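Local coordinates for putative uncharacterized protein PH1780 (Pyrococcus horikoshii, PDB 2YZQ) that is of unknown function but carries four CBS domains and binds S-adenosylmethionine, consistent with a role in sensing this or a related adenosyl ligand, at residues M86-R92 with D270-K275; Y132-I138 with L264-R269; D177-D181 with E225-R229. All blocks are in the same frame, centred on the assembly; numbering follows the deposited sequence.

How the interactions relate
All three contacts are partly buried and use the last CBS region. Interaction 1 lies innermost, its centre about 8 Å from that of the chain, against about 14 Å for interaction 2 and 20 Å for interaction 3. Interaction 1 joins that region to the CBS region at 62-118; interactions 2 and 3 join it to the one at 129-184. Strand 263-269 of interaction 2 runs into helix 270-273 of interaction 1, and Asp272 probably hydrogen-bonds to Gln133 between them. Interaction 3 touches neither. Interaction 1 pairs an aromatic plug with a salt bridge, interaction 2 is a backbone bridge with small apolar contacts and water, and interaction 3 is a polar cluster at the bound S-adenosylmethionine.

Interaction 1. Residues M86-R92 with D270-K275; sequences MLEYDYR and DFDLLK
Met86 meets the second segment in two ways. Its carbonyl O lies at the edge of the Phe271 ring, 3.2 Å from CZ, and also accepts the backbone N-H of Tyr91. Its side chain crosses Leu274 at about a right angle, with CB 3.9 Å from Leu274 CD1. Leu87 comes next. Its CD2 packs on Phe271 CE2 at 3.6 Å, the two side chains running past each other in opposite directions. Its other methyl, CD1, touches the aliphatic part of Lys275, whose NZ is hydrogen-bonded to Tyr131 O. Asp90 has positive phi, and here the backbone departs from helical angles; its OD1 sits 3.6 Å from Phe271 CE2. Tyr91 O lies in the plane of the same ring, 3.6 Å from CE1. Phe271 has its CG anti to the backbone N (chi1 -154°), which carries the ring into this turn, where the carbonyl oxygens of Met86 and Tyr91 meet its edge. Arg92 closes the contact with a two-pronged salt bridge to Asp270. NH1 bonds to OD1 of Asp270 at 3.1 Å and NH2 to OD2 at 2.7 Å, both nearly straight. The contact thus ties the end of helix 79-89 to helix 270-273. Helix 109-117 packs against Asp270 and Leu274, and helix 240-250 against Asp270 and Leu273.

Interaction 2. Residues Y132-I138 with L264-R269; sequences YQRYVSI and LIGLIR
Gln133 and Leu267 form a single antiparallel bridge, a hydrogen-bonded pair that lays segment 132-138 along strand 263-269. That strand is half of a hairpin with strand 254-259, and it carries a classic beta bulge where Ile265 and Gly266 both face Val257.

Two backbone bonds make the bridge: Gln133 N to Leu267 O at 2.9 Å, and Leu267 N to Gln133 O at 3.0 Å. Gly266 has no side chain to hold the segments apart, and Gln133 O comes within 3.1 Å of its CA. A CB here would clash with that oxygen and with Tyr132 CD1.

Apolar contacts flank the bridge. Tyr132 CB rests on Ile268 CD1. A chi1 of 75°, with CG between the backbone N and the carbonyl carbon, brings the ring beside Gly266, CD1 nearest its CA. Val136 CG2 touches Leu267 CB at 4.0 Å, the side chains crossing at about a right angle. Ile138 CG2 meets Leu264 CD2 at 3.6 Å.

The polar side chains are arranged around this. Gln133 NE2 and Arg269 NH2 lie close, and both reach Asp272 OD1, the first by a probable hydrogen bond and the second by a salt bridge. Arg134 folds back, and its NH1 sits over the centre of the Tyr132 ring, 3.4 Å above the plane, while bonding to Tyr132 O. NH2 of the same arginine pairs with Glu129. With an alanine at Tyr132, the ring beside Gly266 would be gone, and the Arg134 guanidinium and the bridging water would probably lose their aromatic and phenol partners. That water lies at the edge of the ring, 2.7 Å from Tyr132 OH, and donates to Ile265 O at 3.1 Å.

Interaction 3. Residues D177-D181 with E225-R229; sequences DLLRD and EIMTR. With SAM (S-adenosylmethionine), chain B.
Ile226 lies over the backbone carbonyl of Asp177, with CD1 3.8 Å from Asp177 O. The same CD1 meets Leu178 CD2 at 4.0 Å. Leu145 of helix 145-153 touches both Leu178 and Ile226, and Val173 of strand 169-174 also packs on the isoleucine.

Beside this apolar patch, Arg180 reaches along segment 225-229. Its chain is stretched from CG to NE (chi2 170°, chi3 174°), and this brings the guanidinium to Ile226 and Thr228 edge first. NH1 donates to Ile226 O at 2.8 Å, approaching from above the carbonyl plane. NH1 and NH2 both donate to Thr228 OG1, at 3.0 and 3.1 Å. One face of the guanidinium is covered by Asp177 OD1, which sits over its centre. That pairing is one of charges, since no N-H points at the oxygen.

The ligand completes the network. Asp177 takes the two ribose hydroxyls of S-adenosylmethionine, one on each carboxylate oxygen: O3' donates to OD1 at 2.6 Å and O2' to OD2 at 2.6 Å. OD2 also receives the backbone N-H of Asp174. Thr228 OG1 accepts from Arg180 and donates its own hydroxyl hydrogen to O2' of the ligand in a hydrogen bond of 2.8 Å. Arg180 therefore fixes the threonine hydroxyl and faces the aspartate carboxylate, and its positive charge probably steadies that carboxylate. Ile232 N, Glu253 OE2 and Gln254 O also hydrogen-bond to the ligand. An aspartate gripping the ribose diol of an adenosyl ligand, in a cleft between paired CBS motifs, is characteristic of nucleotide-binding CBS modules.

Interaction 1. Residues M86-R92 with D270-K275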
loop_
_atom_site.group_PDB
_atom_site.type_symbol
_atom_site.label_atom_id
_atom_site.label_comp_id
_atom_site.label_asym_id
_atom_site.label_seq_id
_atom_site.Cartn_x
_atom_site.Cartn_y
_atom_site.Cartn_z
ATOM N N MET A 86 -3.587 11.165 -4.055
ATOM C CA MET A 86 -3.693 9.750 -3.721
ATOM C C MET A 86 -4.746 9.550 -2.637
ATOM O O MET A 86 -5.537 8.611 -2.699
ATOM C CB MET A 86 -2.350 9.215 -3.232
ATOM C CG MET A 86 -1.270 9.213 -4.298
ATOM S SD MET A 86 0.283 8.594 -3.627
ATOM C CE MET A 86 1.293 8.508 -5.112
ATOM N N LEU A 87 -4.743 10.439 -1.649
ATOM C CA LEU A 87 -5.697 10.363 -0.547
ATOM C C LEU A 87 -7.109 10.702 -1.015
ATOM O O LEU A 87 -8.086 10.135 -0.527
ATOM C CB LEU A 87 -5.283 11.318 0.574
ATOM C CG LEU A 87 -3.997 10.954 1.321
ATOM C CD1 LEU A 87 -3.550 12.120 2.194
ATOM C CD2 LEU A 87 -4.236 9.705 2.155
ATOM N N GLU A 88 -7.207 11.623 -1.966
ATOM C CA GLU A 88 -8.499 12.044 -2.500
ATOM C C GLU A 88 -9.204 10.954 -3.304
ATOM O O GLU A 88 -10.415 10.770 -3.182
ATOM C CB GLU A 88 -8.319 13.289 -3.375
ATOM C CG GLU A 88 -9.566 13.698 -4.145
ATOM C CD GLU A 88 -9.355 14.947 -4.977
ATOM O OE1 GLU A 88 -8.369 14.991 -5.744
ATOM O OE2 GLU A 88 -10.175 15.883 -4.871
ATOM N N TYR A 89 -8.448 10.231 -4.123
ATOM C CA TYR A 89 -9.027 9.177 -4.947
ATOM C C TYR A 89 -8.828 7.795 -4.342
ATOM O O TYR A 89 -9.233 6.792 -4.928
ATOM C CB TYR A 89 -8.411 9.214 -6.348
ATOM C CG TYR A 89 -8.471 10.578 -6.996
ATOM C CD1 TYR A 89 -9.690 11.227 -7.188
ATOM C CD2 TYR A 89 -7.309 11.227 -7.403
ATOM C CE1 TYR A 89 -9.748 12.492 -7.768
ATOM C CE2 TYR A 89 -7.355 12.490 -7.985
ATOM C CZ TYR A 89 -8.576 13.117 -8.164
ATOM O OH TYR A 89 -8.626 14.365 -8.741
ATOM N N ASP A 90 -8.220 7.746 -3.160
ATOM C CA ASP A 90 -7.952 6.479 -2.494
ATOM C C ASP A 90 -7.320 5.542 -3.516
ATOM O O ASP A 90 -7.718 4.387 -3.660
ATOM C CB ASP A 90 -9.247 5.879 -1.935
ATOM C CG ASP A 90 -9.003 4.633 -1.100
ATOM O OD1 ASP A 90 -8.043 4.628 -0.300
ATOM O OD2 ASP A 90 -9.778 3.661 -1.235
ATOM N N TYR A 91 -6.331 6.067 -4.234
ATOM C CA TYR A 91 -5.623 5.310 -5.257
ATOM C C TYR A 91 -4.140 5.322 -4.885
ATOM O O TYR A 91 -3.627 6.331 -4.405
ATOM C CB TYR A 91 -5.859 5.949 -6.629
ATOM C CG TYR A 91 -5.560 5.039 -7.796
ATOM C CD1 TYR A 91 -6.216 3.817 -7.943
ATOM C CD2 TYR A 91 -4.618 5.399 -8.757
ATOM C CE1 TYR A 91 -5.938 2.975 -9.020
ATOM C CE2 TYR A 91 -4.333 4.568 -9.831
ATOM C CZ TYR A 91 -4.992 3.359 -9.958
ATOM O OH TYR A 91 -4.696 2.538 -11.021
ATOM N N ARG A 92 -3.460 4.203 -5.114
ATOM C CA ARG A 92 -2.056 4.059 -4.732
ATOM C C ARG A 92 -0.984 4.555 -5.690
ATOM O O ARG A 92 0.199 4.276 -5.495
ATOM C CB ARG A 92 -1.780 2.597 -4.380
ATOM C CG ARG A 92 -2.596 2.088 -3.195
ATOM C CD ARG A 92 -2.360 0.601 -2.959
ATOM N NE ARG A 92 -0.962 0.300 -2.657
ATOM C CZ ARG A 92 -0.368 0.570 -1.499
ATOM N NH1 ARG A 92 -1.048 1.152 -0.515
ATOM N NH2 ARG A 92 0.912 0.262 -1.327
ATOM N N ASP A 270 1.089 2.181 4.812
ATOM C CA ASP A 270 1.922 3.084 4.034
ATOM C C ASP A 270 1.069 4.276 3.605
ATOM O O ASP A 270 1.529 5.416 3.593
ATOM C CB ASP A 270 2.527 2.366 2.805
ATOM C CG ASP A 270 1.511 1.542 2.006
ATOM O OD1 ASP A 270 0.286 1.686 2.196
ATOM O OD2 ASP A 270 1.953 0.740 1.145
ATOM N N PHE A 271 -0.191 3.999 3.291
ATOM C CA PHE A 271 -1.132 5.022 2.855
ATOM C C PHE A 271 -1.352 6.079 3.938
ATOM O O PHE A 271 -1.606 7.246 3.639
ATOM C CB PHE A 271 -2.471 4.368 2.498
ATOM C CG PHE A 271 -3.278 5.138 1.489
ATOM C CD1 PHE A 271 -2.867 5.205 0.160
ATOM C CD2 PHE A 271 -4.448 5.790 1.861
ATOM C CE1 PHE A 271 -3.612 5.910 -0.786
ATOM C CE2 PHE A 271 -5.203 6.502 0.921
ATOM C CZ PHE A 271 -4.780 6.560 -0.406
ATOM N N ASP A 272 -1.250 5.671 5.200
ATOM C CA ASP A 272 -1.452 6.599 6.307
ATOM C C ASP A 272 -0.295 7.578 6.430
ATOM O O ASP A 272 -0.463 8.697 6.913
ATOM C CB ASP A 272 -1.619 5.835 7.625
ATOM C CG ASP A 272 -2.890 5.013 7.659
ATOM O OD1 ASP A 272 -3.956 5.576 7.349
ATOM O OD2 ASP A 272 -2.827 3.810 7.997
ATOM N N LEU A 273 0.884 7.148 6.001
ATOM C CA LEU A 273 2.058 8.004 6.072
ATOM C C LEU A 273 1.951 9.181 5.104
ATOM O O LEU A 273 2.598 10.207 5.298
ATOM C CB LEU A 273 3.317 7.176 5.794
ATOM C CG LEU A 273 3.607 6.131 6.879
ATOM C CD1 LEU A 273 4.854 5.337 6.517
ATOM C CD2 LEU A 273 3.792 6.823 8.223
ATOM N N LEU A 274 1.114 9.044 4.077
ATOM C CA LEU A 274 0.929 10.120 3.105
ATOM C C LEU A 274 0.373 11.365 3.792
ATOM O O LEU A 274 0.623 12.489 3.367
ATOM C CB LEU A 274 -0.034 9.684 1.999
ATOM C CG LEU A 274 0.389 8.501 1.124
ATOM C CD1 LEU A 274 -0.727 8.171 0.156
ATOM C CD2 LEU A 274 1.671 8.839 0.370
ATOM N N LYS A 275 -0.378 11.157 4.868
ATOM C CA LYS A 275 -0.972 12.268 5.595
ATOM C C LYS A 275 0.081 13.188 6.207
ATOM O O LYS A 275 -0.188 14.356 6.500
ATOM C CB LYS A 275 -1.905 11.731 6.680
ATOM C CG LYS A 275 -2.992 10.817 6.125
ATOM C CD LYS A 275 -3.950 10.365 7.210
ATOM C CE LYS A 275 -3.244 9.538 8.273
ATOM N NZ LYS A 275 -4.184 9.220 9.387
#

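Interaction 2. Residues Y132-I138 with L264-R269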
loop_
_atom_site.group_PDB
_atom_site.type_symbol
_atom_site.label_atom_id
_atom_site.label_comp_id
_atom_site.label_asym_id
_atom_site.label_seq_id
_atom_site.Cartn_x
_atom_site.Cartn_y
_atom_site.Cartn_z
ATOM N N TYR A 132 -1.698 7.130 12.563
ATOM C CA TYR A 132 -2.111 5.743 12.444
ATOM C C TYR A 132 -3.613 5.546 12.606
ATOM O O TYR A 132 -4.290 6.316 13.291
ATOM C CB TYR A 132 -1.320 4.863 13.432
ATOM C CG TYR A 132 -1.730 4.953 14.884
ATOM C CD1 TYR A 132 -2.808 4.213 15.370
ATOM C CD2 TYR A 132 -1.022 5.752 15.779
ATOM C CE1 TYR A 132 -3.170 4.264 16.718
ATOM C CE2 TYR A 132 -1.374 5.813 17.128
ATOM C CZ TYR A 132 -2.447 5.066 17.588
ATOM O OH TYR A 132 -2.803 5.124 18.918
ATOM N N GLN A 133 -4.131 4.526 11.931
ATOM C CA GLN A 133 -5.552 4.204 11.990
ATOM C C GLN A 133 -5.916 3.582 13.327
ATOM O O GLN A 133 -5.257 2.653 13.795
ATOM C CB GLN A 133 -5.934 3.219 10.885
ATOM C CG GLN A 133 -5.872 3.774 9.478
ATOM C CD GLN A 133 -6.825 4.928 9.271
ATOM O OE1 GLN A 133 -7.991 4.863 9.660
ATOM N NE2 GLN A 133 -6.335 5.994 8.649
ATOM N N ARG A 134 -6.968 4.107 13.942
ATOM C CA ARG A 134 -7.447 3.584 15.213
ATOM C C ARG A 134 -8.440 2.461 14.943
ATOM O O ARG A 134 -8.795 1.696 15.841
ATOM C CB ARG A 134 -8.140 4.684 16.017
ATOM C CG ARG A 134 -7.231 5.456 16.952
ATOM C CD ARG A 134 -6.179 6.276 16.220
ATOM N NE ARG A 134 -5.432 7.086 17.179
ATOM C CZ ARG A 134 -4.364 7.820 16.887
ATOM N NH1 ARG A 134 -3.895 7.858 15.647
ATOM N NH2 ARG A 134 -3.767 8.516 17.846
ATOM N N TYR A 135 -8.890 2.376 13.699
ATOM C CA TYR A 135 -9.848 1.358 13.300
ATOM C C TYR A 135 -9.126 0.348 12.430
ATOM O O TYR A 135 -8.541 0.703 11.404
ATOM C CB TYR A 135 -10.998 2.012 12.535
ATOM C CG TYR A 135 -11.639 3.147 13.306
ATOM C CD1 TYR A 135 -12.220 2.921 14.555
ATOM C CD2 TYR A 135 -11.661 4.442 12.791
ATOM C CE1 TYR A 135 -12.807 3.960 15.275
ATOM C CE2 TYR A 135 -12.249 5.490 13.504
ATOM C CZ TYR A 135 -12.819 5.238 14.744
ATOM O OH TYR A 135 -13.420 6.260 15.449
ATOM N N VAL A 136 -9.173 -0.913 12.843
ATOM C CA VAL A 136 -8.480 -1.964 12.112
ATOM C C VAL A 136 -9.263 -3.269 12.027
ATOM O O VAL A 136 -9.827 -3.729 13.022
ATOM C CB VAL A 136 -7.119 -2.250 12.774
ATOM C CG1 VAL A 136 -7.323 -2.608 14.231
ATOM C CG2 VAL A 136 -6.398 -3.367 12.042
ATOM N N SER A 137 -9.292 -3.853 10.833
ATOM C CA SER A 137 -9.966 -5.130 10.616
ATOM C C SER A 137 -8.998 -6.221 11.060
ATOM O O SER A 137 -7.842 -6.231 10.642
ATOM C CB SER A 137 -10.294 -5.318 9.135
ATOM O OG SER A 137 -11.260 -4.368 8.717
ATOM N N ILE A 138 -9.471 -7.136 11.902
ATOM C CA ILE A 138 -8.617 -8.213 12.395
ATOM C C ILE A 138 -9.330 -9.543 12.244
ATOM O O ILE A 138 -10.484 -9.591 11.851
ATOM C CB ILE A 138 -8.262 -8.002 13.886
ATOM C CG1 ILE A 138 -9.518 -8.128 14.758
ATOM C CG2 ILE A 138 -7.638 -6.629 14.075
ATOM C CD1 ILE A 138 -9.246 -7.994 16.261
ATOM N N LEU A 264 -2.961 -4.787 20.633
ATOM C CA LEU A 264 -3.282 -4.071 19.404
ATOM C C LEU A 264 -4.168 -2.850 19.632
ATOM O O LEU A 264 -5.266 -2.962 20.180
ATOM C CB LEU A 264 -3.968 -5.029 18.429
ATOM C CG LEU A 264 -4.220 -4.554 17.001
ATOM C CD1 LEU A 264 -2.885 -4.245 16.330
ATOM C CD2 LEU A 264 -4.970 -5.634 16.228
ATOM N N ILE A 265 -3.697 -1.690 19.182
ATOM C CA ILE A 265 -4.451 -0.450 19.342
ATOM C C ILE A 265 -4.613 0.318 18.036
ATOM O O ILE A 265 -5.241 1.375 18.004
ATOM C CB ILE A 265 -3.786 0.478 20.387
ATOM C CG1 ILE A 265 -2.383 0.891 19.925
ATOM C CG2 ILE A 265 -3.723 -0.234 21.733
ATOM C CD1 ILE A 265 -1.673 1.850 20.879
ATOM N N GLY A 266 -4.058 -0.218 16.955
ATOM C CA GLY A 266 -4.173 0.460 15.677
ATOM C C GLY A 266 -3.352 -0.185 14.581
ATOM O O GLY A 266 -2.825 -1.283 14.745
ATOM N N LEU A 267 -3.232 0.515 13.458
ATOM C CA LEU A 267 -2.478 0.005 12.325
ATOM C C LEU A 267 -1.905 1.182 11.555
ATOM O O LEU A 267 -2.609 2.158 11.305
ATOM C CB LEU A 267 -3.409 -0.794 11.403
ATOM C CG LEU A 267 -2.791 -1.455 10.165
ATOM C CD1 LEU A 267 -1.925 -2.629 10.606
ATOM C CD2 LEU A 267 -3.889 -1.930 9.222
ATOM N N ILE A 268 -0.621 1.120 11.215
ATOM C CA ILE A 268 -0.041 2.193 10.420
ATOM C C ILE A 268 0.249 1.611 9.035
ATOM O O ILE A 268 1.100 0.735 8.882
ATOM C CB ILE A 268 1.248 2.797 11.070
ATOM C CG1 ILE A 268 1.762 3.956 10.209
ATOM C CG2 ILE A 268 2.330 1.729 11.263
ATOM C CD1 ILE A 268 0.828 5.156 10.183
ATOM N N ARG A 269 -0.508 2.074 8.043
ATOM C CA ARG A 269 -0.374 1.619 6.661
ATOM C C ARG A 269 0.512 2.611 5.929
ATOM O O ARG A 269 0.667 3.753 6.369
ATOM C CB ARG A 269 -1.740 1.599 5.960
ATOM C CG ARG A 269 -2.825 0.757 6.650
ATOM C CD ARG A 269 -4.158 0.987 5.944
ATOM N NE ARG A 269 -4.567 2.381 6.079
ATOM C CZ ARG A 269 -5.411 3.003 5.263
ATOM N NH1 ARG A 269 -5.952 2.360 4.237
ATOM N NH2 ARG A 269 -5.712 4.279 5.473
HETATM O O HOH W 1 -5.080 3.951 19.806
HETATM O O HOH W 2 -7.477 2.130 18.943
#

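Interaction 3. Residues D177-D181 with E225-R229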
loop_
_atom_site.group_PDB
_atom_site.type_symbol
_atom_site.label_atom_id
_atom_site.label_comp_id
_atom_site.label_asym_id
_atom_site.label_seq_id
_atom_site.Cartn_x
_atom_site.Cartn_y
_atom_site.Cartn_z
ATOM N N ASP A 177 -0.028 -14.927 1.393
ATOM C CA ASP A 177 0.073 -16.077 2.283
ATOM C C ASP A 177 -0.781 -17.254 1.834
ATOM O O ASP A 177 -0.587 -18.380 2.286
ATOM C CB ASP A 177 -0.287 -15.676 3.715
ATOM C CG ASP A 177 0.720 -14.720 4.310
ATOM O OD1 ASP A 177 1.926 -14.886 4.026
ATOM O OD2 ASP A 177 0.320 -13.811 5.066
ATOM N N LEU A 178 -1.726 -16.998 0.936
ATOM C CA LEU A 178 -2.576 -18.061 0.423
ATOM C C LEU A 178 -1.728 -19.103 -0.303
ATOM O O LEU A 178 -2.089 -20.280 -0.353
ATOM C CB LEU A 178 -3.619 -17.494 -0.543
ATOM C CG LEU A 178 -4.752 -16.670 0.073
ATOM C CD1 LEU A 178 -5.575 -16.043 -1.038
ATOM C CD2 LEU A 178 -5.625 -17.558 0.943
ATOM N N LEU A 179 -0.603 -18.665 -0.864
ATOM C CA LEU A 179 0.279 -19.576 -1.589
ATOM C C LEU A 179 1.013 -20.531 -0.660
ATOM O O LEU A 179 1.753 -21.403 -1.121
ATOM C CB LEU A 179 1.295 -18.797 -2.435
ATOM C CG LEU A 179 0.794 -18.142 -3.726
ATOM C CD1 LEU A 179 -0.300 -17.134 -3.430
ATOM C CD2 LEU A 179 1.963 -17.461 -4.419
ATOM N N ARG A 180 0.824 -20.369 0.648
ATOM C CA ARG A 180 1.468 -21.260 1.608
ATOM C C ARG A 180 0.625 -22.514 1.786
ATOM O O ARG A 180 1.041 -23.461 2.457
ATOM C CB ARG A 180 1.638 -20.570 2.962
ATOM C CG ARG A 180 2.730 -19.523 3.006
ATOM C CD ARG A 180 2.638 -18.738 4.305
ATOM N NE ARG A 180 3.740 -17.800 4.471
ATOM C CZ ARG A 180 3.791 -16.890 5.437
ATOM N NH1 ARG A 180 2.798 -16.801 6.311
ATOM N NH2 ARG A 180 4.835 -16.075 5.535
ATOM N N ASP A 181 -0.564 -22.516 1.192
ATOM C CA ASP A 181 -1.455 -23.665 1.295
ATOM C C ASP A 181 -1.107 -24.681 0.212
ATOM O O ASP A 181 -1.347 -24.451 -0.973
ATOM C CB ASP A 181 -2.911 -23.228 1.141
ATOM C CG ASP A 181 -3.889 -24.316 1.539
ATOM O OD1 ASP A 181 -3.686 -25.480 1.133
ATOM O OD2 ASP A 181 -4.862 -24.008 2.255
ATOM N N GLU A 225 -3.155 -21.614 9.958
ATOM C CA GLU A 225 -2.307 -22.492 9.155
ATOM C C GLU A 225 -1.472 -21.807 8.072
ATOM O O GLU A 225 -0.551 -22.416 7.530
ATOM C CB GLU A 225 -3.152 -23.604 8.520
ATOM C CG GLU A 225 -3.559 -24.702 9.497
ATOM C CD GLU A 225 -4.313 -25.839 8.825
ATOM O OE1 GLU A 225 -3.976 -26.179 7.672
ATOM O OE2 GLU A 225 -5.234 -26.402 9.454
ATOM N N ILE A 226 -1.780 -20.556 7.746
ATOM C CA ILE A 226 -1.001 -19.858 6.724
ATOM C C ILE A 226 -0.497 -18.491 7.179
ATOM O O ILE A 226 0.154 -17.783 6.418
ATOM C CB ILE A 226 -1.810 -19.649 5.422
ATOM C CG1 ILE A 226 -3.006 -18.732 5.691
ATOM C CG2 ILE A 226 -2.267 -20.993 4.862
ATOM C CD1 ILE A 226 -3.679 -18.219 4.428
ATOM N N MET A 227 -0.770 -18.131 8.425
ATOM C CA MET A 227 -0.359 -16.819 8.914
ATOM C C MET A 227 1.122 -16.684 9.253
ATOM O O MET A 227 1.821 -17.674 9.508
ATOM C CB MET A 227 -1.187 -16.444 10.146
ATOM C CG MET A 227 -0.788 -17.190 11.416
ATOM S SD MET A 227 -1.792 -16.675 12.816
ATOM C CE MET A 227 -1.016 -17.593 14.155
ATOM N N THR A 228 1.594 -15.441 9.232
ATOM C CA THR A 228 2.970 -15.117 9.587
ATOM C C THR A 228 2.930 -14.871 11.099
ATOM O O THR A 228 2.190 -14.005 11.573
ATOM C CB THR A 228 3.439 -13.841 8.863
ATOM O OG1 THR A 228 3.474 -14.075 7.446
ATOM C CG2 THR A 228 4.816 -13.421 9.352
ATOM N N ARG A 229 3.716 -15.630 11.858
ATOM C CA ARG A 229 3.710 -15.500 13.314
ATOM C C ARG A 229 4.570 -14.393 13.904
ATOM O O ARG A 229 4.233 -13.839 14.956
ATOM C CB ARG A 229 4.080 -16.844 13.946
ATOM C CG ARG A 229 3.040 -17.918 13.675
ATOM C CD ARG A 229 3.456 -19.277 14.205
ATOM N NE ARG A 229 2.463 -20.290 13.860
ATOM C CZ ARG A 229 1.281 -20.411 14.454
ATOM N NH1 ARG A 229 0.941 -19.583 15.434
ATOM N NH2 ARG A 229 0.433 -21.352 14.061
HETATM N N SAM B . 1.854 -6.763 -1.527
HETATM C CA SAM B . 3.148 -7.454 -1.416
HETATM C C SAM B . 3.250 -8.528 -2.484
HETATM O O SAM B . 4.331 -9.035 -2.741
HETATM O OXT SAM B . 2.256 -8.890 -3.088
HETATM C CB SAM B . 3.264 -8.076 -0.018
HETATM C CG SAM B . 4.732 -8.370 0.300
HETATM S SD SAM B . 4.913 -8.836 2.048
HETATM C CE SAM B . 6.657 -9.371 2.019
HETATM C "C5'" SAM B . 3.962 -10.363 2.233
HETATM C "C4'" SAM B . 4.381 -11.063 3.527
HETATM O "O4'" SAM B . 4.592 -10.079 4.570
HETATM C "C3'" SAM B . 3.300 -12.031 4.025
HETATM O "O3'" SAM B . 3.918 -13.250 4.467
HETATM C "C2'" SAM B . 2.653 -11.257 5.182
HETATM O "O2'" SAM B . 2.030 -12.136 6.125
HETATM C "C1'" SAM B . 3.872 -10.507 5.737
HETATM N N9 SAM B . 3.518 -9.337 6.543
HETATM C C8 SAM B . 2.657 -8.309 6.234
HETATM N N7 SAM B . 2.718 -7.393 7.165
HETATM C C5 SAM B . 3.515 -7.842 8.172
HETATM C C6 SAM B . 3.900 -7.371 9.459
HETATM N N6 SAM B . 3.410 -6.180 9.955
HETATM N N1 SAM B . 4.755 -8.110 10.196
HETATM C C2 SAM B . 5.206 -9.297 9.776
HETATM N N3 SAM B . 4.899 -9.763 8.568
HETATM C C4 SAM B . 4.044 -9.089 7.760
HETATM O O HOH W 3 -4.188 -24.437 5.423
#